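Local structure of putative tryptophan halogenase (Xanthomonas campestris pv. campestris, 6Y1W) at residues G28-A33 with R172-F177; L47-E52 with V183-G188. The protein is a flavin-dependent halogenase of the tryptophan halogenase family that probably uses FAD to halogenate an aromatic substrate. One frame throughout, in Å; residues are numbered along the deposited sequence.

Contact 1 (G28-A33 with R172-F177)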
loop_
_atom_site.group_PDB
_atom_site.type_symbol
_atom_site.label_atom_id
_atom_site.label_comp_id
_atom_site.label_asym_id
_atom_site.label_seq_id
_atom_site.Cartn_x
_atom_site.Cartn_y
_atom_site.Cartn_z
ATOM N N GLY A 28 -25.395 -4.456 11.029
ATOM C CA GLY A 28 -25.435 -5.474 12.070
ATOM C C GLY A 28 -25.318 -6.870 11.488
ATOM O O GLY A 28 -24.573 -7.718 12.029
ATOM N N TRP A 29 -26.040 -7.130 10.387
ATOM C CA TRP A 29 -26.027 -8.502 9.877
ATOM C C TRP A 29 -24.799 -8.778 9.031
ATOM O O TRP A 29 -24.379 -9.935 8.936
ATOM C CB TRP A 29 -27.340 -8.821 9.127
ATOM C CG TRP A 29 -28.502 -8.971 10.099
ATOM C CD1 TRP A 29 -29.570 -8.129 10.241
ATOM C CD2 TRP A 29 -28.667 -9.996 11.092
ATOM N NE1 TRP A 29 -30.397 -8.586 11.240
ATOM C CE2 TRP A 29 -29.855 -9.720 11.787
ATOM C CE3 TRP A 29 -27.918 -11.116 11.452
ATOM C CZ2 TRP A 29 -30.318 -10.528 12.836
ATOM C CZ3 TRP A 29 -28.365 -11.910 12.481
ATOM C CH2 TRP A 29 -29.560 -11.611 13.171
ATOM N N MET A 30 -24.185 -7.774 8.396
ATOM C CA MET A 30 -22.872 -8.029 7.807
ATOM C C MET A 30 -21.866 -8.386 8.896
ATOM O O MET A 30 -21.023 -9.268 8.704
ATOM C CB MET A 30 -22.369 -6.819 7.004
ATOM C CG MET A 30 -22.985 -6.614 5.660
ATOM S SD MET A 30 -22.441 -5.110 4.785
ATOM C CE MET A 30 -20.742 -5.555 4.407
ATOM N N ALA A 31 -21.924 -7.702 10.037
ATOM C CA ALA A 31 -20.991 -8.006 11.123
ATOM C C ALA A 31 -21.268 -9.388 11.696
ATOM O O ALA A 31 -20.344 -10.180 11.926
ATOM C CB ALA A 31 -21.112 -6.935 12.215
ATOM N N ALA A 32 -22.549 -9.690 11.939
ATOM C CA ALA A 32 -22.901 -10.998 12.476
ATOM C C ALA A 32 -22.470 -12.099 11.535
ATOM O O ALA A 32 -22.024 -13.159 11.978
ATOM C CB ALA A 32 -24.407 -11.092 12.707
ATOM N N ALA A 33 -22.632 -11.876 10.230
ATOM C CA ALA A 33 -22.325 -12.918 9.255
ATOM C C ALA A 33 -20.842 -13.236 9.235
ATOM O O ALA A 33 -20.445 -14.409 9.297
ATOM C CB ALA A 33 -22.803 -12.473 7.859
ATOM N N ARG A 172 -31.573 -9.432 5.130
ATOM C CA ARG A 172 -32.320 -10.636 5.487
ATOM C C ARG A 172 -31.562 -11.892 5.067
ATOM O O ARG A 172 -31.538 -12.882 5.818
ATOM C CB ARG A 172 -33.717 -10.601 4.852
ATOM C CG ARG A 172 -34.666 -11.690 5.393
ATOM C CD ARG A 172 -35.046 -11.380 6.854
ATOM N NE ARG A 172 -35.755 -12.482 7.517
ATOM C CZ ARG A 172 -35.181 -13.613 7.914
ATOM N NH1 ARG A 172 -33.890 -13.797 7.708
ATOM N NH2 ARG A 172 -35.896 -14.561 8.515
ATOM N N PHE A 173 -30.893 -11.843 3.909
ATOM C CA PHE A 173 -30.049 -12.940 3.442
ATOM C C PHE A 173 -28.909 -13.187 4.420
ATOM O O PHE A 173 -28.636 -14.334 4.801
ATOM C CB PHE A 173 -29.535 -12.604 2.028
ATOM C CG PHE A 173 -28.580 -13.595 1.459
ATOM C CD1 PHE A 173 -29.043 -14.670 0.688
ATOM C CD2 PHE A 173 -27.225 -13.431 1.609
ATOM C CE1 PHE A 173 -28.123 -15.580 0.123
ATOM C CE2 PHE A 173 -26.312 -14.355 1.063
ATOM C CZ PHE A 173 -26.767 -15.410 0.319
ATOM N N LEU A 174 -28.284 -12.116 4.901
ATOM C CA LEU A 174 -27.196 -12.284 5.859
ATOM C C LEU A 174 -27.687 -12.747 7.210
ATOM O O LEU A 174 -26.930 -13.403 7.940
ATOM C CB LEU A 174 -26.420 -10.983 6.027
ATOM C CG LEU A 174 -25.706 -10.503 4.763
ATOM C CD1 LEU A 174 -25.299 -9.040 4.953
ATOM C CD2 LEU A 174 -24.482 -11.367 4.458
ATOM N N ARG A 175 -28.918 -12.377 7.580
ATOM C CA ARG A 175 -29.472 -12.876 8.832
ATOM C C ARG A 175 -29.618 -14.390 8.773
ATOM O O ARG A 175 -29.284 -15.098 9.734
ATOM C CB ARG A 175 -30.840 -12.252 9.104
ATOM C CG ARG A 175 -31.541 -12.929 10.289
ATOM C CD ARG A 175 -32.824 -12.149 10.666
ATOM N NE ARG A 175 -33.701 -13.033 11.420
ATOM C CZ ARG A 175 -34.970 -12.732 11.705
ATOM N NH1 ARG A 175 -35.483 -11.573 11.336
ATOM N NH2 ARG A 175 -35.721 -13.607 12.389
ATOM N N ARG A 176 -30.147 -14.892 7.657
ATOM C CA ARG A 176 -30.288 -16.340 7.475
ATOM C C ARG A 176 -28.933 -17.028 7.550
ATOM O O ARG A 176 -28.755 -18.035 8.250
ATOM C CB ARG A 176 -30.935 -16.632 6.125
ATOM C CG ARG A 176 -32.403 -16.313 6.037
ATOM C CD ARG A 176 -32.982 -16.746 4.670
ATOM N NE ARG A 176 -33.899 -15.740 4.131
ATOM C CZ ARG A 176 -35.109 -15.497 4.630
ATOM N NH1 ARG A 176 -35.548 -16.185 5.678
ATOM N NH2 ARG A 176 -35.884 -14.563 4.085
ATOM N N PHE A 177 -27.962 -16.486 6.829
ATOM C CA PHE A 177 -26.586 -16.999 6.896
ATOM C C PHE A 177 -26.052 -17.036 8.333
ATOM O O PHE A 177 -25.448 -18.030 8.767
ATOM C CB PHE A 177 -25.746 -16.103 5.978
ATOM C CG PHE A 177 -24.260 -16.438 5.893
ATOM C CD1 PHE A 177 -23.363 -15.935 6.854
ATOM C CD2 PHE A 177 -23.733 -17.177 4.844
ATOM C CE1 PHE A 177 -21.993 -16.175 6.771
ATOM C CE2 PHE A 177 -22.333 -17.433 4.769
ATOM C CZ PHE A 177 -21.473 -16.933 5.727
#
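The aliphatic chain of Arg175 lies over one face of the Trp29 indole where two helices of the Rossmann-type FAD-binding fold run nearly side by side: helix 25-39, which follows the glycine-rich turn, and helix 167-180. The short segments are 8.5 Å apart at closest approach and inclined by 28°, with N-to-C directions broadly alike. Arg175 CG stands 3.7 Å from the centroid of the six-membered ring of Trp29, almost on the ring normal, a CH-pi contact, while Arg175 CD reaches Trp29 CZ2. Arg175 CG is anti to the backbone N (chi1 171°) and the chain stays extended to NE, which keeps the methylenes alongside the indole; the guanidinium plane is only 19° from that of the ring. At the base of this pair, Trp29 CB packs against Leu174 CB.

Both methyls of Leu174 reach helix 25-39. Leu174 CD1 presses on Met30 CG at 3.4 Å, tighter than usual for two carbons, and Leu174 CD2 reaches Ala33 CB at 4.0 Å. The methyl of Ala33 also meets the ring of Phe177, with Ala33 CB 3.6 Å from Phe177 CD1.

Further partners lie outside the two segments. Glu179 forms a salt bridge with Arg175 NE, and Met30 also packs on helix 350-363, touching Ile351, a predicted FAD-binding residue. No hydrogen bond joins the two segments, and at the Phe177 end the ring edge abuts a backbone oxygen, with Phe177 CE1 3.4 Å from Ala33 O.

Contact 2 (L47-E52 with V183-G188). With BU9 (Meso-2,3-Butanediol), chain M.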
loop_
_atom_site.group_PDB
_atom_site.type_symbol
_atom_site.label_atom_id
_atom_site.label_comp_id
_atom_site.label_asym_id
_atom_site.label_seq_id
_atom_site.Cartn_x
_atom_site.Cartn_y
_atom_site.Cartn_z
ATOM N N LEU A 47 -27.328 -10.671 18.553
ATOM C CA LEU A 47 -27.703 -9.434 17.864
ATOM C C LEU A 47 -29.072 -8.996 18.363
ATOM O O LEU A 47 -30.013 -9.803 18.390
ATOM C CB LEU A 47 -27.723 -9.618 16.332
ATOM C CG LEU A 47 -27.915 -8.321 15.517
ATOM C CD1 LEU A 47 -27.273 -8.511 14.150
ATOM C CD2 LEU A 47 -29.410 -7.932 15.360
ATOM N N VAL A 48 -29.160 -7.734 18.789
ATOM C CA VAL A 48 -30.391 -7.118 19.286
ATOM C C VAL A 48 -30.888 -6.138 18.232
ATOM O O VAL A 48 -30.161 -5.225 17.837
ATOM C CB VAL A 48 -30.158 -6.384 20.611
ATOM C CG1 VAL A 48 -31.466 -5.722 21.111
ATOM C CG2 VAL A 48 -29.552 -7.354 21.649
ATOM N N GLU A 49 -32.139 -6.293 17.814
ATOM C CA GLU A 49 -32.709 -5.344 16.867
ATOM C C GLU A 49 -34.211 -5.294 17.087
ATOM O O GLU A 49 -34.833 -6.269 17.519
ATOM C CB GLU A 49 -32.417 -5.705 15.400
ATOM C CG GLU A 49 -33.060 -7.029 14.931
ATOM C CD GLU A 49 -32.870 -7.313 13.432
ATOM O OE1 GLU A 49 -32.602 -6.371 12.638
ATOM O OE2 GLU A 49 -33.039 -8.483 13.028
ATOM N N SER A 50 -34.793 -4.168 16.708
ATOM C CA SER A 50 -36.221 -3.928 16.860
ATOM C C SER A 50 -36.906 -4.129 15.517
ATOM O O SER A 50 -36.424 -3.622 14.496
ATOM C CB SER A 50 -36.462 -2.502 17.347
ATOM O OG SER A 50 -37.833 -2.198 17.244
ATOM N N ASP A 51 -38.031 -4.860 15.516
ATOM C CA ASP A 51 -38.830 -4.979 14.292
ATOM C C ASP A 51 -39.457 -3.655 13.862
ATOM O O ASP A 51 -39.935 -3.541 12.726
ATOM C CB ASP A 51 -39.928 -6.031 14.475
ATOM C CG ASP A 51 -39.384 -7.436 14.449
ATOM O OD1 ASP A 51 -38.296 -7.616 13.867
ATOM O OD2 ASP A 51 -40.014 -8.348 15.022
ATOM N N GLU A 52 -39.521 -2.670 14.743
ATOM C CA GLU A 52 -40.065 -1.368 14.373
ATOM C C GLU A 52 -39.046 -0.462 13.686
ATOM O O GLU A 52 -39.395 0.671 13.326
ATOM C CB GLU A 52 -40.656 -0.683 15.611
ATOM C CG GLU A 52 -41.495 -1.645 16.467
ATOM C CD GLU A 52 -41.634 -1.209 17.919
ATOM O OE1 GLU A 52 -41.166 -0.103 18.267
ATOM O OE2 GLU A 52 -42.204 -1.983 18.718
ATOM N N VAL A 183 -25.724 -17.445 15.492
ATOM C CA VAL A 183 -26.005 -16.132 16.076
ATOM C C VAL A 183 -27.387 -16.168 16.708
ATOM O O VAL A 183 -28.351 -16.678 16.111
ATOM C CB VAL A 183 -25.932 -15.029 15.005
ATOM C CG1 VAL A 183 -26.388 -13.673 15.579
ATOM C CG2 VAL A 183 -24.501 -14.906 14.494
ATOM N N GLN A 184 -27.485 -15.650 17.930
ATOM C CA GLN A 184 -28.741 -15.576 18.655
ATOM C C GLN A 184 -29.355 -14.204 18.406
ATOM O O GLN A 184 -28.748 -13.194 18.766
ATOM C CB GLN A 184 -28.501 -15.772 20.153
ATOM C CG GLN A 184 -29.771 -15.566 20.983
ATOM C CD GLN A 184 -29.544 -15.719 22.486
ATOM O OE1 GLN A 184 -30.504 -15.785 23.256
ATOM N NE2 GLN A 184 -28.274 -15.765 22.909
ATOM N N ARG A 185 -30.549 -14.165 17.815
ATOM C CA ARG A 185 -31.237 -12.904 17.561
ATOM C C ARG A 185 -32.217 -12.639 18.698
ATOM O O ARG A 185 -32.957 -13.542 19.101
ATOM C CB ARG A 185 -31.970 -12.933 16.223
ATOM C CG ARG A 185 -32.681 -11.629 15.910
ATOM C CD ARG A 185 -33.455 -11.762 14.615
ATOM N NE ARG A 185 -34.182 -10.546 14.268
ATOM C CZ ARG A 185 -35.473 -10.326 14.496
ATOM N NH1 ARG A 185 -36.223 -11.244 15.111
ATOM N NH2 ARG A 185 -36.014 -9.175 14.118
ATOM N N ILE A 186 -32.174 -11.428 19.255
ATOM C CA ILE A 186 -33.130 -10.988 20.272
ATOM C C ILE A 186 -33.859 -9.766 19.716
ATOM O O ILE A 186 -33.221 -8.766 19.361
ATOM C CB ILE A 186 -32.445 -10.663 21.610
ATOM C CG1 ILE A 186 -31.662 -11.876 22.136
ATOM C CG2 ILE A 186 -33.469 -10.175 22.650
ATOM C CD1 ILE A 186 -30.988 -11.639 23.470
ATOM N N GLU A 187 -35.185 -9.866 19.568
ATOM C CA GLU A 187 -35.983 -8.766 19.037
ATOM C C GLU A 187 -36.347 -7.837 20.185
ATOM O O GLU A 187 -36.724 -8.299 21.269
ATOM C CB GLU A 187 -37.256 -9.265 18.350
ATOM C CG GLU A 187 -37.968 -8.204 17.481
ATOM C CD GLU A 187 -38.748 -7.159 18.284
ATOM O OE1 GLU A 187 -39.261 -7.500 19.375
ATOM O OE2 GLU A 187 -38.853 -5.992 17.821
ATOM N N GLY A 188 -36.167 -6.545 19.985
ATOM C CA GLY A 188 -36.559 -5.622 21.028
ATOM C C GLY A 188 -35.848 -4.295 20.926
ATOM O O GLY A 188 -35.035 -4.051 20.033
HETATM C C03 BU9 M . -32.311 0.852 18.212
HETATM C C04 BU9 M . -33.015 -0.278 18.977
HETATM O O06 BU9 M . -32.679 -0.170 20.336
HETATM C C05 BU9 M . -32.618 -1.659 18.431
HETATM C C01 BU9 M . -32.857 -1.727 16.918
HETATM O O6 BU9 M . -31.261 -1.942 18.700
HETATM O O HOH W 1 -38.948 -3.751 19.194
HETATM O O HOH W 2 -38.998 -10.806 14.988
#
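Glu49 OE2 is gripped by Arg185 NE and, more weakly, by Arg185 NH2, with Trp29 NE1 as a probable third donor. The NE bond, 2.7 Å from Arg185 NE to Glu49 OE2, is nearly straight (171°) and lies in the guanidinium plane, using the anti lone pair. Carboxylate and guanidinium planes stand 74° apart, and a single oxygen, OE2, meets both NE and NH2. Arg185 NH2 also forms a salt bridge with Asp51 OD1 at 2.8 Å, and a water joins Arg185 NH1 to Asp51 OD2.

The strands that carry Glu49 and Arg185, 44-49 and 184-195, pair in parallel in the Rossmann-type sheet. Leu47 N and O bond to Gln184 O and Ile186 N, and Glu49 N and O to Ile186 O and Gly188 N. Val48 and Ile186 pack on the opposite face from Leu47 and Arg185.

Past the strand end, Glu187 OE2 accepts from Asp51 N at 2.7 Å and from a water shared with Ser50 OG. Ser50 OG closes an ST turn by accepting from Glu52 N and also bonds to Arg189. Meso-2,3-butanediol lies beside this strand end, its C01 3.1 Å from Ser50 N.

Asp51 OD2 and Glu187 OE2 are 3.8 Å apart, a pair of like charges that the backbone N-H of Asp51 may ease by stabilising Glu187 as a carboxylate. The guanidiniums of Arg175 and Arg185 also come close as like charges, which Glu49 probably offsets on the Arg185 side and Glu179 on the Arg175 side.

Overall arrangement
Both contacts belong to one layered unit: helix 25-39 leads into strand 44-49, and helix 167-180 into strand 184-195, so contact 1 joins the two helices and contact 2 the two strands that follow them. Contact 1 is buried and made largely of carbon surfaces; contact 2 is partly buried, tied by backbone bonds, and turns to charges and water where the strand gives way to loop. The layers meet directly, their centres 12 Å apart. Leu47 CD1 packs 3.7 Å from Trp29 CD2, and the probable bond from Trp29 to Glu49 links the indole of the helix layer to the salt bridges at the C-terminal end of strand 44-49.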